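Local coordinates for endoglucanase (Clostridium thermocellum, PDB 2YIK), which probably cleaves internal beta-1,4-glucosidic bonds of cellulose as a glycoside hydrolase family 9 endoglucanase carrying zinc and calcium ions, at residues W68-L79 with P197-F208. Sequence-based numbering, arbitrary orientation.
Sequences WRGDCHVYDARL and PENDTMFRRGWF. With ZN (zinc ion), chain E.
His73 and Arg204 meet face to face beside the zinc site of this family 9 glycosidase, a worked example of how a metal ligand is fixed by its second shell. In the Cys2His2 site, Cys72 SG and ND1 of His73 bind the zinc ion from one loop, the latter at 2.1 Å, and Cys56 and His115 complete the set. The far nitrogen of the same imidazole, His73 NE2, points to Asp200 OD2 in a probable His-carboxylate hydrogen bond, its details less certain because that oxygen is crowded in the model. Over one ring face lies the guanidinium of Arg204, its plane tilted by 22°, while the carbonyl oxygen of Pro197 sits toward the rim of the opposite face.

One shell further out, Asp76 holds Arg204 side-on and nearly coplanar: Arg204 NE reaches Asp76 OD1 at 2.9 Å and Arg204 NH2 reaches Asp76 OD2, both on syn lone pairs. A bend at chi3 (69°) swings the guanidinium back over the imidazole, and its NH1 bonds to the carbonyl of His120. The ring of Tyr75 stands almost perpendicular to the Arg204 guanidinium and sends its hydroxyl to a lone pair of Met202 O, 2.6 Å away and in the carbonyl plane. A water donates to both Pro197 O and Asp200 O and accepts from His73 N, tying the two loops together.

At one end of the interface, Leu79 CD2 packs on Gly206 CA, where the chain enters strand 206-209. At the other, Pro197 CG lies over the Arg69 guanidinium, and a single oxygen, Glu198 OE2, takes Arg69 NE at 2.7 Å and Gly70 N from opposite faces of its carboxylate plane.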
loop_
_atom_site.group_PDB
_atom_site.type_symbol
_atom_site.label_atom_id
_atom_site.label_comp_id
_atom_site.label_asym_id
_atom_site.label_seq_id
_atom_site.Cartn_x
_atom_site.Cartn_y
_atom_site.Cartn_z
ATOM N N TRP A 68 0.513 22.093 8.584
ATOM C CA TRP A 68 -0.842 22.024 9.109
ATOM C C TRP A 68 -1.217 20.673 9.720
ATOM O O TRP A 68 -2.381 20.444 10.068
ATOM C CB TRP A 68 -1.856 22.416 8.036
ATOM C CG TRP A 68 -1.648 21.752 6.723
ATOM C CD1 TRP A 68 -0.817 22.158 5.724
ATOM C CD2 TRP A 68 -2.336 20.592 6.234
ATOM N NE1 TRP A 68 -0.944 21.324 4.636
ATOM C CE2 TRP A 68 -1.858 20.354 4.927
ATOM C CE3 TRP A 68 -3.288 19.725 6.782
ATOM C CZ2 TRP A 68 -2.334 19.293 4.143
ATOM C CZ3 TRP A 68 -3.758 18.671 6.004
ATOM C CH2 TRP A 68 -3.271 18.458 4.701
ATOM N N ARG A 69 -0.242 19.775 9.841
ATOM C CA ARG A 69 -0.484 18.473 10.473
ATOM C C ARG A 69 0.339 18.373 11.765
ATOM O O ARG A 69 1.538 18.646 11.770
ATOM C CB ARG A 69 -0.094 17.306 9.557
ATOM C CG ARG A 69 -1.091 16.954 8.444
ATOM C CD ARG A 69 -2.503 16.746 8.977
ATOM N NE ARG A 69 -2.527 16.169 10.321
ATOM C CZ ARG A 69 -2.257 14.901 10.619
ATOM N NH1 ARG A 69 -1.938 14.038 9.661
ATOM N NH2 ARG A 69 -2.299 14.500 11.886
ATOM N N GLY A 70 -0.318 18.008 12.861
ATOM C CA GLY A 70 0.373 17.850 14.135
ATOM C C GLY A 70 0.002 16.497 14.720
ATOM O O GLY A 70 -0.798 15.769 14.126
ATOM N N ASP A 71 0.561 16.151 15.877
ATOM C CA ASP A 71 0.260 14.874 16.521
ATOM C C ASP A 71 -1.242 14.697 16.681
ATOM O O ASP A 71 -1.954 15.648 16.992
ATOM C CB ASP A 71 0.922 14.791 17.904
ATOM C CG ASP A 71 2.430 14.757 17.829
ATOM O OD1 ASP A 71 2.965 14.581 16.720
ATOM O OD2 ASP A 71 3.091 14.895 18.881
ATOM N N CYS A 72 -1.721 13.474 16.478
ATOM C CA CYS A 72 -3.149 13.200 16.595
ATOM C C CYS A 72 -3.415 11.829 17.195
ATOM O O CYS A 72 -2.554 10.950 17.154
ATOM C CB CYS A 72 -3.811 13.278 15.220
ATOM S SG CYS A 72 -3.024 12.196 14.004
ATOM N N HIS A 73 -4.626 11.654 17.720
ATOM C CA HIS A 73 -5.045 10.404 18.344
ATOM C C HIS A 73 -3.913 9.860 19.203
ATOM O O HIS A 73 -3.637 8.657 19.206
ATOM C CB HIS A 73 -5.444 9.386 17.272
ATOM C CG HIS A 73 -6.398 9.938 16.258
ATOM N ND1 HIS A 73 -6.006 10.324 14.996
ATOM C CD2 HIS A 73 -7.716 10.244 16.352
ATOM C CE1 HIS A 73 -7.037 10.847 14.355
ATOM N NE2 HIS A 73 -8.085 10.811 15.157
ATOM N N VAL A 74 -3.260 10.757 19.940
ATOM C CA VAL A 74 -2.152 10.343 20.783
ATOM C C VAL A 74 -2.589 9.370 21.876
ATOM O O VAL A 74 -1.756 8.680 22.457
ATOM C CB VAL A 74 -1.411 11.564 21.396
ATOM C CG1 VAL A 74 -0.876 12.456 20.274
ATOM C CG2 VAL A 74 -2.339 12.350 22.318
ATOM N N TYR A 75 -3.887 9.286 22.155
ATOM C CA TYR A 75 -4.332 8.337 23.168
ATOM C C TYR A 75 -4.179 6.897 22.667
ATOM O O TYR A 75 -4.310 5.949 23.444
ATOM C CB TYR A 75 -5.781 8.605 23.617
ATOM C CG TYR A 75 -6.789 8.874 22.524
ATOM C CD1 TYR A 75 -6.853 10.121 21.900
ATOM C CD2 TYR A 75 -7.723 7.901 22.151
ATOM C CE1 TYR A 75 -7.831 10.400 20.937
ATOM C CE2 TYR A 75 -8.702 8.165 21.192
ATOM C CZ TYR A 75 -8.752 9.419 20.592
ATOM O OH TYR A 75 -9.738 9.701 19.671
ATOM N N ASP A 76 -3.898 6.746 21.367
ATOM C CA ASP A 76 -3.670 5.430 20.757
ATOM C C ASP A 76 -2.437 4.833 21.433
ATOM O O ASP A 76 -2.299 3.612 21.543
ATOM C CB ASP A 76 -3.333 5.542 19.259
ATOM C CG ASP A 76 -4.537 5.854 18.384
ATOM O OD1 ASP A 76 -5.687 5.841 18.875
ATOM O OD2 ASP A 76 -4.312 6.104 17.176
ATOM N N ALA A 77 -1.538 5.717 21.862
ATOM C CA ALA A 77 -0.294 5.311 22.502
ATOM C C ALA A 77 -0.486 4.783 23.923
ATOM O O ALA A 77 0.446 4.251 24.521
ATOM C CB ALA A 77 0.697 6.476 22.501
ATOM N N ARG A 78 -1.696 4.929 24.449
ATOM C CA ARG A 78 -2.017 4.460 25.789
ATOM C C ARG A 78 -3.340 3.719 25.770
ATOM O O ARG A 78 -4.204 3.969 26.611
ATOM C CB ARG A 78 -2.146 5.630 26.766
ATOM C CG ARG A 78 -0.892 6.439 27.020
ATOM C CD ARG A 78 -1.295 7.910 27.056
ATOM N NE ARG A 78 -2.742 8.052 27.277
ATOM C CZ ARG A 78 -3.458 9.127 26.946
ATOM N NH1 ARG A 78 -2.867 10.170 26.371
ATOM N NH2 ARG A 78 -4.774 9.150 27.171
ATOM N N LEU A 79 -3.512 2.824 24.802
ATOM C CA LEU A 79 -4.744 2.043 24.700
ATOM C C LEU A 79 -4.871 1.115 25.909
ATOM O O LEU A 79 -3.943 0.365 26.211
ATOM C CB LEU A 79 -4.722 1.195 23.431
ATOM C CG LEU A 79 -5.965 0.333 23.201
ATOM C CD1 LEU A 79 -7.152 1.229 22.923
ATOM C CD2 LEU A 79 -5.740 -0.609 22.037
ATOM N N PRO A 197 -7.830 15.886 12.630
ATOM C CA PRO A 197 -7.453 14.729 13.455
ATOM C C PRO A 197 -6.826 15.097 14.808
ATOM O O PRO A 197 -6.932 14.335 15.772
ATOM C CB PRO A 197 -6.500 13.950 12.544
ATOM C CG PRO A 197 -5.879 15.026 11.693
ATOM C CD PRO A 197 -7.065 15.914 11.369
ATOM N N GLU A 198 -6.184 16.265 14.869
ATOM C CA GLU A 198 -5.549 16.739 16.098
ATOM C C GLU A 198 -6.554 16.975 17.233
ATOM O O GLU A 198 -6.192 16.908 18.409
ATOM C CB GLU A 198 -4.784 18.043 15.839
ATOM C CG GLU A 198 -3.584 17.930 14.878
ATOM C CD GLU A 198 -3.977 17.861 13.400
ATOM O OE1 GLU A 198 -5.153 18.109 13.065
ATOM O OE2 GLU A 198 -3.094 17.571 12.565
ATOM N N ASN A 199 -7.811 17.244 16.890
ATOM C CA ASN A 199 -8.832 17.505 17.909
ATOM C C ASN A 199 -9.783 16.345 18.180
ATOM O O ASN A 199 -10.694 16.468 18.998
ATOM C CB ASN A 199 -9.638 18.757 17.533
ATOM C CG ASN A 199 -8.752 19.973 17.343
ATOM O OD1 ASN A 199 -7.787 20.161 18.089
ATOM N ND2 ASN A 199 -9.074 20.811 16.354
ATOM N N ASP A 200 -9.573 15.217 17.504
ATOM C CA ASP A 200 -10.433 14.049 17.702
ATOM C C ASP A 200 -10.300 13.489 19.111
ATOM O O ASP A 200 -9.212 13.492 19.678
ATOM C CB ASP A 200 -10.064 12.925 16.728
ATOM C CG ASP A 200 -10.603 13.144 15.335
ATOM O OD1 ASP A 200 -11.394 14.084 15.124
ATOM O OD2 ASP A 200 -10.236 12.353 14.442
ATOM N N THR A 201 -11.397 12.993 19.676
ATOM C CA THR A 201 -11.331 12.392 21.005
ATOM C C THR A 201 -12.210 11.150 21.083
ATOM O O THR A 201 -12.280 10.510 22.129
ATOM C CB THR A 201 -11.790 13.364 22.121
ATOM O OG1 THR A 201 -13.159 13.718 21.908
ATOM C CG2 THR A 201 -10.937 14.629 22.123
ATOM N N MET A 202 -12.859 10.792 19.974
ATOM C CA MET A 202 -13.755 9.636 19.968
ATOM C C MET A 202 -13.061 8.299 20.220
ATOM O O MET A 202 -11.841 8.174 20.077
ATOM C CB MET A 202 -14.555 9.564 18.653
ATOM C CG MET A 202 -13.842 8.896 17.468
ATOM S SD MET A 202 -12.456 9.829 16.760
ATOM C CE MET A 202 -13.346 10.870 15.585
ATOM N N PHE A 203 -13.861 7.307 20.603
ATOM C CA PHE A 203 -13.390 5.955 20.899
ATOM C C PHE A 203 -12.685 5.290 19.707
ATOM O O PHE A 203 -13.232 5.216 18.605
ATOM C CB PHE A 203 -14.589 5.112 21.359
ATOM C CG PHE A 203 -14.273 3.664 21.637
ATOM C CD1 PHE A 203 -13.205 3.299 22.460
ATOM C CD2 PHE A 203 -15.098 2.662 21.128
ATOM C CE1 PHE A 203 -12.969 1.950 22.771
ATOM C CE2 PHE A 203 -14.874 1.321 21.428
ATOM C CZ PHE A 203 -13.810 0.962 22.254
ATOM N N ARG A 204 -11.465 4.811 19.942
ATOM C CA ARG A 204 -10.675 4.144 18.910
ATOM C C ARG A 204 -10.185 2.794 19.421
ATOM O O ARG A 204 -9.099 2.679 19.990
ATOM C CB ARG A 204 -9.492 5.019 18.498
ATOM C CG ARG A 204 -9.883 6.188 17.602
ATOM C CD ARG A 204 -8.793 7.245 17.555
ATOM N NE ARG A 204 -7.585 6.808 16.859
ATOM C CZ ARG A 204 -7.453 6.737 15.537
ATOM N NH1 ARG A 204 -8.464 7.075 14.749
ATOM N NH2 ARG A 204 -6.306 6.333 15.004
ATOM N N ARG A 205 -11.010 1.776 19.206
ATOM C CA ARG A 205 -10.715 0.424 19.639
ATOM C C ARG A 205 -9.505 -0.146 18.905
ATOM O O ARG A 205 -9.241 0.200 17.748
ATOM C CB ARG A 205 -11.931 -0.474 19.394
ATOM C CG ARG A 205 -11.887 -1.788 20.147
ATOM C CD ARG A 205 -13.153 -2.596 19.937
ATOM N NE ARG A 205 -13.239 -3.686 20.906
ATOM C CZ ARG A 205 -14.001 -4.763 20.763
ATOM N NH1 ARG A 205 -14.758 -4.912 19.682
ATOM N NH2 ARG A 205 -13.995 -5.696 21.700
ATOM N N GLY A 206 -8.761 -1.002 19.600
ATOM C CA GLY A 206 -7.613 -1.647 18.997
ATOM C C GLY A 206 -8.051 -3.062 18.654
ATOM O O GLY A 206 -8.564 -3.774 19.515
ATOM N N TRP A 207 -7.883 -3.475 17.403
ATOM C CA TRP A 207 -8.288 -4.819 17.008
ATOM C C TRP A 207 -7.018 -5.637 16.780
ATOM O O TRP A 207 -6.083 -5.197 16.099
ATOM C CB TRP A 207 -9.181 -4.763 15.757
ATOM C CG TRP A 207 -10.295 -3.718 15.848
ATOM C CD1 TRP A 207 -10.147 -2.361 15.791
ATOM C CD2 TRP A 207 -11.708 -3.956 15.990
ATOM N NE1 TRP A 207 -11.370 -1.740 15.881
ATOM C CE2 TRP A 207 -12.344 -2.692 16.003
ATOM C CE3 TRP A 207 -12.493 -5.108 16.105
ATOM C CZ2 TRP A 207 -13.736 -2.552 16.126
ATOM C CZ3 TRP A 207 -13.881 -4.967 16.227
ATOM C CH2 TRP A 207 -14.483 -3.696 16.235
ATOM N N PHE A 208 -6.994 -6.829 17.368
ATOM C CA PHE A 208 -5.820 -7.688 17.317
ATOM C C PHE A 208 -6.037 -9.062 16.720
ATOM O O PHE A 208 -7.085 -9.671 16.924
ATOM C CB PHE A 208 -5.269 -7.904 18.738
ATOM C CG PHE A 208 -4.816 -6.647 19.431
ATOM C CD1 PHE A 208 -5.726 -5.658 19.791
ATOM C CD2 PHE A 208 -3.469 -6.459 19.740
ATOM C CE1 PHE A 208 -5.305 -4.503 20.441
ATOM C CE2 PHE A 208 -3.042 -5.306 20.390
ATOM C CZ PHE A 208 -3.959 -4.329 20.742
HETATM ZN ZN ZN E . -4.321 10.281 13.807
HETATM O O HOH W 1 -4.839 19.184 10.479
HETATM O O HOH W 2 -6.874 13.457 18.397
HETATM O O HOH W 3 -7.110 4.433 20.862
#